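Long-range contact in peptidoglycan N-acetylglucosamine deacetylase (Bacillus cereus, PDB 5N1P), which removes acetyl groups from N-acetylglucosamine residues of peptidoglycan by metal-dependent hydrolysis, with zinc, cobalt or nickel as cofactor: residues Leu68-Met78 against Thr96-Asn107. Sequence-based numbering, arbitrary orientation.
Sequences LYKNGEYVNEM and TRPPYGSMPGLN. With 8GK (~{N}-oxidanylnaphthalene-1-carboxamide), chain E.
Y69 and Y74 are the two largest bumps that 68-78 presses into the hollows of the irregular loop 96-107. The Y69 ring fits where the loop has least bulk: the CA atoms come nearest at Y69 and G105, 5.1 Å apart, and G105 CA lies over the ring face, 4.0 Å from its centroid, a CH-pi contact with no side chain on G105 to obstruct it. L68 CB adds to the packing of this ring, and L106 CD2 meets its edge in plane. Y69 OH donates to P99 O at 2.7 Å, in the carbonyl plane and on a lone pair (C=O...donor angle 137°), while P98 CB fills in beside the hydroxyl.

A chi1 of -173° swings the Y74 ring away from its own N, so that its hydroxyl meets T96 and the ring becomes the filling of a sandwich. L106 CD2 sits centrally over one face, 3.8 Å from the centroid and 14° off the normal; M78 CG covers the opposite face, nearer the rim. Y74 OH gives its proton to T96 OG1 (2.8 Å), which also bonds to K120 O. The M78 chain, bent at chi2, ends with CE against P99 CD at 4.0 Å; L68 CD1 touches P99 CG.

The type II turn P98-G101 thus has helical side chains against its prolines, while Y100 N donates to O12 of the inhibitor 8GK at 3.0 Å, consistent with this packing setting one wall of the active-site pocket. V121 touches Y74, P98 and L106, and V114 touches Y74, so helix 74-89 packs against the loop, strand 120-121 and helix 108-116, while L68 and Y69 of the preceding helical turn meet the loop.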
loop_
_atom_site.group_PDB
_atom_site.type_symbol
_atom_site.label_atom_id
_atom_site.label_comp_id
_atom_site.label_asym_id
_atom_site.label_seq_id
_atom_site.Cartn_x
_atom_site.Cartn_y
_atom_site.Cartn_z
ATOM N N LEU A 68 -12.668 -10.551 8.284
ATOM C CA LEU A 68 -11.754 -10.979 7.239
ATOM C C LEU A 68 -11.143 -12.349 7.476
ATOM O O LEU A 68 -11.056 -13.163 6.554
ATOM C CB LEU A 68 -10.628 -9.962 7.081
ATOM C CG LEU A 68 -11.039 -8.575 6.593
ATOM C CD1 LEU A 68 -9.937 -7.552 6.860
ATOM C CD2 LEU A 68 -11.351 -8.610 5.109
ATOM N N TYR A 69 -10.697 -12.595 8.704
ATOM C CA TYR A 69 -9.862 -13.764 8.960
ATOM C C TYR A 69 -10.623 -14.866 9.683
ATOM O O TYR A 69 -10.739 -15.971 9.159
ATOM C CB TYR A 69 -8.605 -13.339 9.723
ATOM C CG TYR A 69 -7.888 -12.244 8.961
ATOM C CD1 TYR A 69 -7.436 -12.464 7.660
ATOM C CD2 TYR A 69 -7.685 -10.992 9.520
ATOM C CE1 TYR A 69 -6.794 -11.466 6.931
ATOM C CE2 TYR A 69 -7.043 -9.986 8.801
ATOM C CZ TYR A 69 -6.607 -10.235 7.506
ATOM O OH TYR A 69 -5.984 -9.248 6.786
ATOM N N LYS A 70 -11.177 -14.566 10.854
ATOM C CA LYS A 70 -11.936 -15.576 11.599
ATOM C C LYS A 70 -13.193 -16.020 10.851
ATOM O O LYS A 70 -13.460 -17.219 10.719
ATOM C CB LYS A 70 -12.310 -15.036 12.976
ATOM C CG LYS A 70 -11.213 -14.203 13.596
ATOM C CD LYS A 70 -11.500 -13.877 15.042
ATOM C CE LYS A 70 -10.295 -13.229 15.688
ATOM N NZ LYS A 70 -9.439 -14.209 16.422
ATOM N N ASN A 71 -13.965 -15.057 10.362
ATOM C CA ASN A 71 -15.186 -15.353 9.616
ATOM C C ASN A 71 -14.888 -15.671 8.146
ATOM O O ASN A 71 -15.786 -16.048 7.387
ATOM C CB ASN A 71 -16.174 -14.188 9.711
ATOM C CG ASN A 71 -16.649 -13.937 11.129
ATOM O OD1 ASN A 71 -16.297 -14.668 12.056
ATOM N ND2 ASN A 71 -17.452 -12.895 11.306
ATOM N N GLY A 72 -13.625 -15.514 7.757
ATOM C CA GLY A 72 -13.151 -15.928 6.444
ATOM C C GLY A 72 -13.637 -15.136 5.241
ATOM O O GLY A 72 -13.719 -15.671 4.137
ATOM N N GLU A 73 -13.940 -13.861 5.440
ATOM C CA GLU A 73 -14.470 -13.043 4.341
ATOM C C GLU A 73 -13.415 -12.345 3.489
ATOM O O GLU A 73 -13.774 -11.580 2.593
ATOM C CB GLU A 73 -15.434 -11.981 4.885
ATOM C CG GLU A 73 -16.701 -12.555 5.510
ATOM C CD GLU A 73 -17.572 -13.274 4.499
ATOM O OE1 GLU A 73 -17.560 -12.878 3.313
ATOM O OE2 GLU A 73 -18.271 -14.234 4.890
ATOM N N TYR A 74 -12.130 -12.607 3.755
ATOM C CA TYR A 74 -11.038 -11.896 3.082
ATOM C C TYR A 74 -11.201 -11.845 1.566
ATOM O O TYR A 74 -11.175 -10.766 0.961
ATOM C CB TYR A 74 -9.694 -12.551 3.410
ATOM C CG TYR A 74 -8.495 -11.778 2.884
ATOM C CD1 TYR A 74 -7.954 -12.044 1.626
ATOM C CD2 TYR A 74 -7.918 -10.779 3.651
ATOM C CE1 TYR A 74 -6.847 -11.319 1.150
ATOM C CE2 TYR A 74 -6.825 -10.064 3.198
ATOM C CZ TYR A 74 -6.289 -10.340 1.952
ATOM O OH TYR A 74 -5.201 -9.618 1.511
ATOM N N VAL A 75 -11.361 -13.008 0.944
ATOM C CA VAL A 75 -11.388 -13.012 -0.516
ATOM C C VAL A 75 -12.671 -12.356 -1.033
ATOM O O VAL A 75 -12.625 -11.597 -2.006
ATOM C CB VAL A 75 -11.232 -14.430 -1.087
ATOM C CG1 VAL A 75 -11.305 -14.390 -2.607
ATOM C CG2 VAL A 75 -9.893 -15.015 -0.648
ATOM N N ASN A 76 -13.798 -12.597 -0.367
ATOM C CA ASN A 76 -15.043 -11.941 -0.770
ATOM C C ASN A 76 -14.907 -10.412 -0.738
ATOM O O ASN A 76 -15.329 -9.725 -1.674
ATOM C CB ASN A 76 -16.209 -12.389 0.116
ATOM C CG ASN A 76 -16.563 -13.844 -0.084
ATOM O OD1 ASN A 76 -16.333 -14.400 -1.156
ATOM N ND2 ASN A 76 -17.132 -14.471 0.945
ATOM N N GLU A 77 -14.319 -9.878 0.329
ATOM C CA GLU A 77 -14.157 -8.432 0.434
ATOM C C GLU A 77 -13.209 -7.896 -0.616
ATOM O O GLU A 77 -13.432 -6.824 -1.173
ATOM C CB GLU A 77 -13.643 -8.029 1.811
ATOM C CG GLU A 77 -14.695 -8.187 2.900
ATOM C CD GLU A 77 -14.420 -7.298 4.102
ATOM O OE1 GLU A 77 -13.689 -6.295 3.958
ATOM O OE2 GLU A 77 -14.958 -7.588 5.194
ATOM N N MET A 78 -12.122 -8.619 -0.865
ATOM C CA MET A 78 -11.167 -8.140 -1.851
ATOM C C MET A 78 -11.785 -8.137 -3.255
ATOM O O MET A 78 -11.522 -7.224 -4.034
ATOM C CB MET A 78 -9.890 -8.970 -1.826
ATOM C CG MET A 78 -9.084 -8.771 -0.536
ATOM S SD MET A 78 -8.656 -7.043 -0.249
ATOM C CE MET A 78 -7.780 -7.165 1.293
ATOM N N THR A 96 -3.548 -7.552 -3.339
ATOM C CA THR A 96 -4.212 -7.162 -2.113
ATOM C C THR A 96 -3.168 -6.940 -1.016
ATOM O O THR A 96 -2.094 -7.533 -1.035
ATOM C CB THR A 96 -5.217 -8.232 -1.634
ATOM O OG1 THR A 96 -4.501 -9.389 -1.159
ATOM C CG2 THR A 96 -6.121 -8.648 -2.776
ATOM N N ARG A 97 -3.505 -6.056 -0.092
ATOM C CA ARG A 97 -2.707 -5.810 1.118
ATOM C C ARG A 97 -3.611 -6.128 2.305
ATOM O O ARG A 97 -4.659 -5.511 2.477
ATOM C CB ARG A 97 -2.215 -4.357 1.118
ATOM C CG ARG A 97 -1.897 -3.695 2.453
ATOM C CD ARG A 97 -0.562 -4.116 3.058
ATOM N NE ARG A 97 0.632 -4.067 2.217
ATOM C CZ ARG A 97 1.372 -2.983 1.976
ATOM N NH1 ARG A 97 0.986 -1.788 2.413
ATOM N NH2 ARG A 97 2.482 -3.084 1.245
ATOM N N PRO A 98 -3.239 -7.134 3.114
ATOM C CA PRO A 98 -4.143 -7.509 4.211
ATOM C C PRO A 98 -4.191 -6.464 5.313
ATOM O O PRO A 98 -3.148 -6.045 5.812
ATOM C CB PRO A 98 -3.534 -8.810 4.773
ATOM C CG PRO A 98 -2.543 -9.267 3.752
ATOM C CD PRO A 98 -2.079 -8.038 2.999
ATOM N N PRO A 99 -5.400 -6.052 5.706
ATOM C CA PRO A 99 -5.467 -5.276 6.938
ATOM C C PRO A 99 -4.809 -6.045 8.093
ATOM O O PRO A 99 -5.048 -7.239 8.250
ATOM C CB PRO A 99 -6.967 -5.111 7.154
ATOM C CG PRO A 99 -7.537 -5.106 5.764
ATOM C CD PRO A 99 -6.694 -6.104 5.005
ATOM N N TYR A 100 -3.977 -5.354 8.866
ATOM C CA TYR A 100 -3.239 -5.923 10.004
ATOM C C TYR A 100 -2.156 -6.913 9.572
ATOM O O TYR A 100 -1.540 -7.578 10.416
ATOM C CB TYR A 100 -4.198 -6.577 11.018
ATOM C CG TYR A 100 -5.331 -5.646 11.366
ATOM C CD1 TYR A 100 -5.121 -4.526 12.176
ATOM C CD2 TYR A 100 -6.594 -5.845 10.844
ATOM C CE1 TYR A 100 -6.160 -3.651 12.465
ATOM C CE2 TYR A 100 -7.629 -4.977 11.124
ATOM C CZ TYR A 100 -7.405 -3.882 11.930
ATOM O OH TYR A 100 -8.448 -3.015 12.186
ATOM N N GLY A 101 -1.888 -6.981 8.271
ATOM C CA GLY A 101 -0.877 -7.903 7.760
ATOM C C GLY A 101 -1.407 -9.328 7.665
ATOM O O GLY A 101 -2.429 -9.649 8.255
ATOM N N SER A 102 -0.704 -10.192 6.941
ATOM C CA SER A 102 -1.205 -11.552 6.701
ATOM C C SER A 102 -1.033 -12.520 7.861
ATOM O O SER A 102 -1.654 -13.585 7.861
ATOM C CB SER A 102 -0.527 -12.164 5.471
ATOM O OG SER A 102 0.858 -12.350 5.693
ATOM N N MET A 103 -0.192 -12.167 8.831
ATOM C CA MET A 103 0.187 -13.081 9.914
ATOM C C MET A 103 -0.373 -12.611 11.254
ATOM O O MET A 103 -0.032 -11.524 11.710
ATOM C CB MET A 103 1.715 -13.183 9.997
ATOM C CG MET A 103 2.234 -13.946 11.196
ATOM S SD MET A 103 2.115 -15.700 10.868
ATOM C CE MET A 103 3.284 -15.906 9.514
ATOM N N PRO A 104 -1.190 -13.443 11.915
ATOM C CA PRO A 104 -1.528 -14.827 11.572
ATOM C C PRO A 104 -2.867 -14.992 10.853
ATOM O O PRO A 104 -3.285 -16.133 10.637
ATOM C CB PRO A 104 -1.588 -15.496 12.946
ATOM C CG PRO A 104 -2.175 -14.411 13.815
ATOM C CD PRO A 104 -1.696 -13.081 13.253
ATOM N N GLY A 105 -3.521 -13.888 10.500
ATOM C CA GLY A 105 -4.872 -13.913 9.959
ATOM C C GLY A 105 -5.125 -14.791 8.742
ATOM O O GLY A 105 -6.103 -15.546 8.705
ATOM N N LEU A 106 -4.261 -14.689 7.739
ATOM C CA LEU A 106 -4.442 -15.454 6.506
ATOM C C LEU A 106 -3.922 -16.871 6.682
ATOM O O LEU A 106 -2.794 -17.182 6.304
ATOM C CB LEU A 106 -3.728 -14.788 5.327
ATOM C CG LEU A 106 -4.403 -13.675 4.531
ATOM C CD1 LEU A 106 -3.552 -13.411 3.293
ATOM C CD2 LEU A 106 -5.851 -14.010 4.145
ATOM N N ASN A 107 -4.754 -17.730 7.253
ATOM C CA ASN A 107 -4.371 -19.120 7.486
ATOM C C ASN A 107 -4.303 -19.940 6.195
ATOM O O ASN A 107 -4.621 -19.446 5.111
ATOM C CB ASN A 107 -5.351 -19.779 8.458
ATOM C CG ASN A 107 -6.786 -19.650 8.001
ATOM O OD1 ASN A 107 -7.146 -20.114 6.923
ATOM N ND2 ASN A 107 -7.616 -19.023 8.823
HETATM C C1 8GK E . -2.719 -2.078 8.158
HETATM C C2 8GK E . -2.070 -2.561 9.414
HETATM C C3 8GK E . -2.626 -2.185 10.628
HETATM C C4 8GK E . -2.058 -2.634 11.814
HETATM C C5 8GK E . -0.940 -3.469 11.788
HETATM C C6 8GK E . -0.387 -3.847 10.570
HETATM C C7 8GK E . -0.958 -3.395 9.382
HETATM C C8 8GK E . -2.621 -2.243 13.021
HETATM C C9 8GK E . -3.736 -1.410 13.054
HETATM C C10 8GK E . -4.300 -0.960 11.865
HETATM C C11 8GK E . -3.743 -1.353 10.656
HETATM O O12 8GK E . -3.824 -2.518 7.912
HETATM N N13 8GK E . -2.135 -1.182 7.365
HETATM O O14 8GK E . -2.972 -0.289 6.696
HETATM O O HOH W 1 -10.682 -18.540 8.576
#